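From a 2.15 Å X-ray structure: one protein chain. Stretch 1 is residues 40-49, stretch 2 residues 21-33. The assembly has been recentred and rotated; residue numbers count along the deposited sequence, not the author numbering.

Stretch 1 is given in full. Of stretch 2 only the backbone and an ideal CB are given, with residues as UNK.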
# COMPACT_ATOMS: atom_id res chain seq x y z
N ALA A 40 -20.87 -1.22 12.04
CA ALA A 40 -20.20 -1.09 13.33
C ALA A 40 -18.97 -0.21 13.18
O ALA A 40 -18.73 0.67 14.01
CB ALA A 40 -19.80 -2.45 13.86
N SER A 41 -18.18 -0.44 12.13
CA SER A 41 -16.97 0.34 11.89
C SER A 41 -17.32 1.81 11.80
O SER A 41 -16.66 2.66 12.40
CB SER A 41 -16.24 -0.14 10.62
OG SER A 41 -14.95 0.48 10.50
N VAL A 42 -18.40 2.11 11.07
CA VAL A 42 -18.83 3.47 10.85
C VAL A 42 -19.21 4.14 12.18
O VAL A 42 -18.83 5.27 12.43
CB VAL A 42 -20.00 3.54 9.85
CG1 VAL A 42 -20.72 4.89 9.95
CG2 VAL A 42 -19.51 3.28 8.43
N SER A 43 -19.95 3.42 13.01
CA SER A 43 -20.27 3.90 14.37
C SER A 43 -19.01 4.24 15.15
O SER A 43 -18.92 5.30 15.78
CB SER A 43 -21.06 2.85 15.15
OG SER A 43 -22.32 2.61 14.54
N LEU A 44 -18.03 3.35 15.12
CA LEU A 44 -16.79 3.59 15.86
C LEU A 44 -16.00 4.79 15.33
O LEU A 44 -15.37 5.52 16.10
CB LEU A 44 -15.91 2.33 15.88
CG LEU A 44 -16.55 1.18 16.66
CD1 LEU A 44 -15.86 -0.17 16.43
CD2 LEU A 44 -16.57 1.51 18.14
N VAL A 45 -16.01 4.99 14.01
CA VAL A 45 -15.30 6.09 13.39
C VAL A 45 -15.91 7.43 13.77
O VAL A 45 -15.21 8.34 14.19
CB VAL A 45 -15.27 5.93 11.84
CG1 VAL A 45 -14.98 7.24 11.17
CG2 VAL A 45 -14.26 4.87 11.46
N PHE A 46 -17.23 7.54 13.63
CA PHE A 46 -17.92 8.75 14.05
C PHE A 46 -17.75 8.99 15.56
O PHE A 46 -17.69 10.13 16.01
CB PHE A 46 -19.41 8.66 13.70
CG PHE A 46 -19.73 9.07 12.28
CD1 PHE A 46 -19.22 10.25 11.75
CD2 PHE A 46 -20.57 8.30 11.49
CE1 PHE A 46 -19.52 10.64 10.45
CE2 PHE A 46 -20.89 8.68 10.19
CZ PHE A 46 -20.36 9.85 9.66
N GLY A 47 -17.71 7.91 16.34
CA GLY A 47 -17.50 8.00 17.78
C GLY A 47 -16.13 8.58 18.06
O GLY A 47 -15.98 9.45 18.93
N THR A 48 -15.13 8.13 17.30
CA THR A 48 -13.78 8.68 17.40
C THR A 48 -13.76 10.17 17.18
O THR A 48 -13.13 10.93 17.93
CB THR A 48 -12.85 8.02 16.37
OG1 THR A 48 -12.96 6.60 16.49
CG2 THR A 48 -11.38 8.45 16.58
N ILE A 49 -14.46 10.60 16.14
CA ILE A 49 -14.52 12.02 15.81
C ILE A 49 -15.16 12.82 16.95
O ILE A 49 -14.63 13.85 17.37
CB ILE A 49 -15.27 12.23 14.47
CG1 ILE A 49 -14.39 11.73 13.32
CG2 ILE A 49 -15.69 13.71 14.30
CD1 ILE A 49 -15.14 11.43 11.99
N UNK A 21 -7.18 6.25 24.48
CA UNK A 21 -8.51 5.68 24.29
C UNK A 21 -9.06 6.08 22.92
O UNK A 21 -9.79 5.32 22.28
CB UNK A 21 -9.46 6.14 25.40
N UNK A 22 -8.68 7.27 22.46
CA UNK A 22 -9.09 7.74 21.15
C UNK A 22 -8.57 6.79 20.07
O UNK A 22 -9.33 6.37 19.18
CB UNK A 22 -8.59 9.16 20.91
N UNK A 23 -7.29 6.43 20.17
CA UNK A 23 -6.71 5.46 19.24
C UNK A 23 -7.40 4.11 19.33
O UNK A 23 -7.57 3.42 18.32
CB UNK A 23 -5.21 5.29 19.51
N UNK A 24 -7.79 3.74 20.54
CA UNK A 24 -8.45 2.47 20.78
C UNK A 24 -9.76 2.34 20.01
O UNK A 24 -10.03 1.30 19.43
CB UNK A 24 -8.71 2.30 22.28
N UNK A 25 -10.55 3.41 20.00
CA UNK A 25 -11.79 3.48 19.23
C UNK A 25 -11.53 3.32 17.74
O UNK A 25 -12.23 2.55 17.06
CB UNK A 25 -12.51 4.81 19.49
N UNK A 26 -10.53 4.04 17.23
CA UNK A 26 -10.16 3.93 15.83
C UNK A 26 -9.73 2.50 15.48
O UNK A 26 -10.12 1.95 14.46
CB UNK A 26 -9.04 4.92 15.50
N UNK A 27 -8.91 1.90 16.35
CA UNK A 27 -8.36 0.57 16.11
C UNK A 27 -9.47 -0.47 16.04
O UNK A 27 -9.48 -1.33 15.17
CB UNK A 27 -7.36 0.20 17.20
N UNK A 28 -10.41 -0.36 16.96
CA UNK A 28 -11.59 -1.20 16.96
C UNK A 28 -12.39 -1.06 15.67
O UNK A 28 -12.91 -2.04 15.15
CB UNK A 28 -12.47 -0.86 18.16
N UNK A 29 -12.51 0.17 15.17
CA UNK A 29 -13.22 0.38 13.91
C UNK A 29 -12.54 -0.42 12.79
O UNK A 29 -13.20 -0.95 11.91
CB UNK A 29 -13.27 1.87 13.56
N UNK A 30 -11.22 -0.54 12.85
CA UNK A 30 -10.49 -1.30 11.83
C UNK A 30 -10.68 -2.81 12.00
O UNK A 30 -10.70 -3.54 11.01
CB UNK A 30 -9.00 -0.96 11.89
N UNK A 31 -10.81 -3.29 13.24
CA UNK A 31 -11.11 -4.70 13.49
C UNK A 31 -12.50 -5.07 12.97
O UNK A 31 -12.69 -6.13 12.38
CB UNK A 31 -11.01 -5.01 14.99
N UNK A 32 -13.46 -4.19 13.21
CA UNK A 32 -14.81 -4.36 12.69
C UNK A 32 -14.83 -4.39 11.16
O UNK A 32 -15.52 -5.21 10.54
CB UNK A 32 -15.71 -3.24 13.20
N UNK A 33 -14.07 -3.48 10.55
CA UNK A 33 -13.99 -3.44 9.10
C UNK A 33 -13.49 -4.80 8.59
O UNK A 33 -14.06 -5.38 7.67
CB UNK A 33 -13.07 -2.31 8.64

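Both stretches are helical, and their axes run nearly antiparallel, at 166°, with a closest approach of 8.0 Å. Every position of stretch 2 has helical backbone angles, so the backbone alone excludes little except proline.

Position 21 has nothing of stretch 1 within 5.5 Å of its ideal CB. Many residues would fit, polar ones included. It is Gln21, which makes no contact with stretch 1.

Position 22 points sideways, its ideal CB 5.2 Å from Thr48 CG2. A side chain of medium length could reach that methyl, so leucine, isoleucine or methionine would suit. It is Leu22. Its end comes nearer than its start: Leu22 CD1 lies 3.8 Å from Thr48 CG2 and 3.3 Å from Thr48 O.

Position 23 points away, and stretch 1 sets no limit there. Even a large aromatic residue would fit. It is Trp23, whose NE1 is hydrogen-bonded elsewhere in the structure.

Position 24 points sideways into space that stretch 1 leaves empty. Small or polar residues would do. It is Gly24, which makes no contact.

Position 25 points toward stretch 1, its ideal CB 3.5 Å from Thr48 OG1. That hydroxyl already donates to Leu44 O, so an apolar residue passing alongside is reasonable; Leu44 CD2 offers an apolar partner. It is Leu25, whose CD2 lies 4.4 Å from Leu44 CD2.

Position 26 points sideways, its ideal CB 4.4 Å from Thr48 CG2. Apolar or aromatic residues would suit. It is Tyr26, with chi1 t. The ring runs away from Thr48; Tyr26 CB lies 4.4 Å from Thr48 OG1.

Position 27 is out of reach, so a charged residue is as plausible as any. It is Glu27.

Position 28 points sideways, its ideal CB 3.9 Å from Leu44 CD1. An apolar or long side chain would cover that methyl. It is Met28, present as selenomethionine; its CB lies 3.8 Å from Leu44 CD1.

Position 29 is the tightest. Its CA is 4.3 Å from Ser41 CA, and its ideal CB is 3.5 Å from Leu44 CB. Glycine, alanine or serine would suit. It is Ser29. Its OG donates to Tyr26 O (2.6 Å) and lies 3.6 Å from Val45 CG2. Its backbone O accepts from Ser41 OG at 2.7 Å, the one direct hydrogen bond between the stretches. A water donates to both Ser29 OG and Ser41 OG.

Position 30 points away, with room for a long polar chain. It is Arg30, whose NH1 donates to that same water.

Position 31 points sideways and meets nothing of stretch 1, so a polar or charged residue would do. It is Glu31.

Position 32 points toward Ala40 and Leu44. A chain with an aliphatic stem would suit. It is Lys32: CG lies 3.7 Å from Leu44 CD1 and CD 3.8 Å from Ala40 CB, while the end leads away. Leu44 sits as a knob among Leu25, Met28, Ser29 and Lys32.

Position 33 points sideways, its ideal CB 3.8 Å from Ser41 OG. A small polar residue or a medium-sized apolar one would fit. It is Leu33, whose CB packs beside that hydroxyl.

Stretch 2, residues 21-33: QLWGLYEMSREKL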
# COMPACT_ATOMS: atom_id res chain seq x y z
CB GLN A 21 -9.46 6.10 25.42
CG GLN A 21 -9.11 5.47 26.79
CD GLN A 21 -8.86 3.96 26.71
OE1 GLN A 21 -9.62 3.21 26.08
NE2 GLN A 21 -7.80 3.50 27.36
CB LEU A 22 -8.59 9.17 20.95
CG LEU A 22 -9.09 9.98 19.76
CD1 LEU A 22 -10.60 10.24 19.88
CD2 LEU A 22 -8.29 11.29 19.68
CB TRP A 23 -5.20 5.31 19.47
CG TRP A 23 -4.42 6.29 18.66
CD1 TRP A 23 -3.87 7.46 19.09
CD2 TRP A 23 -4.14 6.21 17.25
NE1 TRP A 23 -3.25 8.11 18.04
CE2 TRP A 23 -3.40 7.36 16.90
CE3 TRP A 23 -4.43 5.26 16.26
CZ2 TRP A 23 -2.96 7.59 15.60
CZ3 TRP A 23 -3.99 5.50 14.96
CH2 TRP A 23 -3.25 6.66 14.65
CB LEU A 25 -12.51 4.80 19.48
CG LEU A 25 -13.16 4.96 20.86
CD1 LEU A 25 -13.67 6.39 21.06
CD2 LEU A 25 -14.31 3.93 21.04
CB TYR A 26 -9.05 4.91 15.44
CG TYR A 26 -8.64 4.74 14.00
CD1 TYR A 26 -9.45 5.19 12.96
CD2 TYR A 26 -7.48 4.08 13.66
CE1 TYR A 26 -9.09 5.01 11.62
CE2 TYR A 26 -7.11 3.89 12.35
CZ TYR A 26 -7.91 4.36 11.33
OH TYR A 26 -7.51 4.16 10.02
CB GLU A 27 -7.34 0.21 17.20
CG GLU A 27 -6.01 0.97 17.06
CD GLU A 27 -5.25 1.13 18.37
OE1 GLU A 27 -5.71 0.58 19.39
OE2 GLU A 27 -4.19 1.80 18.39
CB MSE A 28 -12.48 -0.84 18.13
CG MSE A 28 -12.27 -1.68 19.35
SE MSE A 28 -13.84 -1.51 20.50
CE MSE A 28 -13.24 0.06 21.48
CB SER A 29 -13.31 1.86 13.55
OG SER A 29 -12.16 2.28 12.84
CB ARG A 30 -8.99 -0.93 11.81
CG ARG A 30 -8.70 0.58 11.70
CD ARG A 30 -9.49 1.24 10.57
NE ARG A 30 -8.94 0.92 9.24
CZ ARG A 30 -9.47 1.35 8.10
NH1 ARG A 30 -10.57 2.12 8.10
NH2 ARG A 30 -8.90 1.02 6.95
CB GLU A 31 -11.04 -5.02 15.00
CG GLU A 31 -9.65 -4.84 15.60
CD GLU A 31 -9.67 -4.81 17.13
OE1 GLU A 31 -10.75 -5.07 17.73
OE2 GLU A 31 -8.61 -4.51 17.73
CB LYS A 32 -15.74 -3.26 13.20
CG LYS A 32 -16.07 -3.37 14.68
CD LYS A 32 -16.86 -4.64 14.97
CE LYS A 32 -16.89 -4.93 16.46
NZ LYS A 32 -17.80 -6.05 16.78
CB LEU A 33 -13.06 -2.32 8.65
CG LEU A 33 -12.92 -2.16 7.13
CD1 LEU A 33 -14.30 -2.01 6.51
CD2 LEU A 33 -12.04 -0.97 6.78
O HOH W 1 -12.75 2.25 10.04
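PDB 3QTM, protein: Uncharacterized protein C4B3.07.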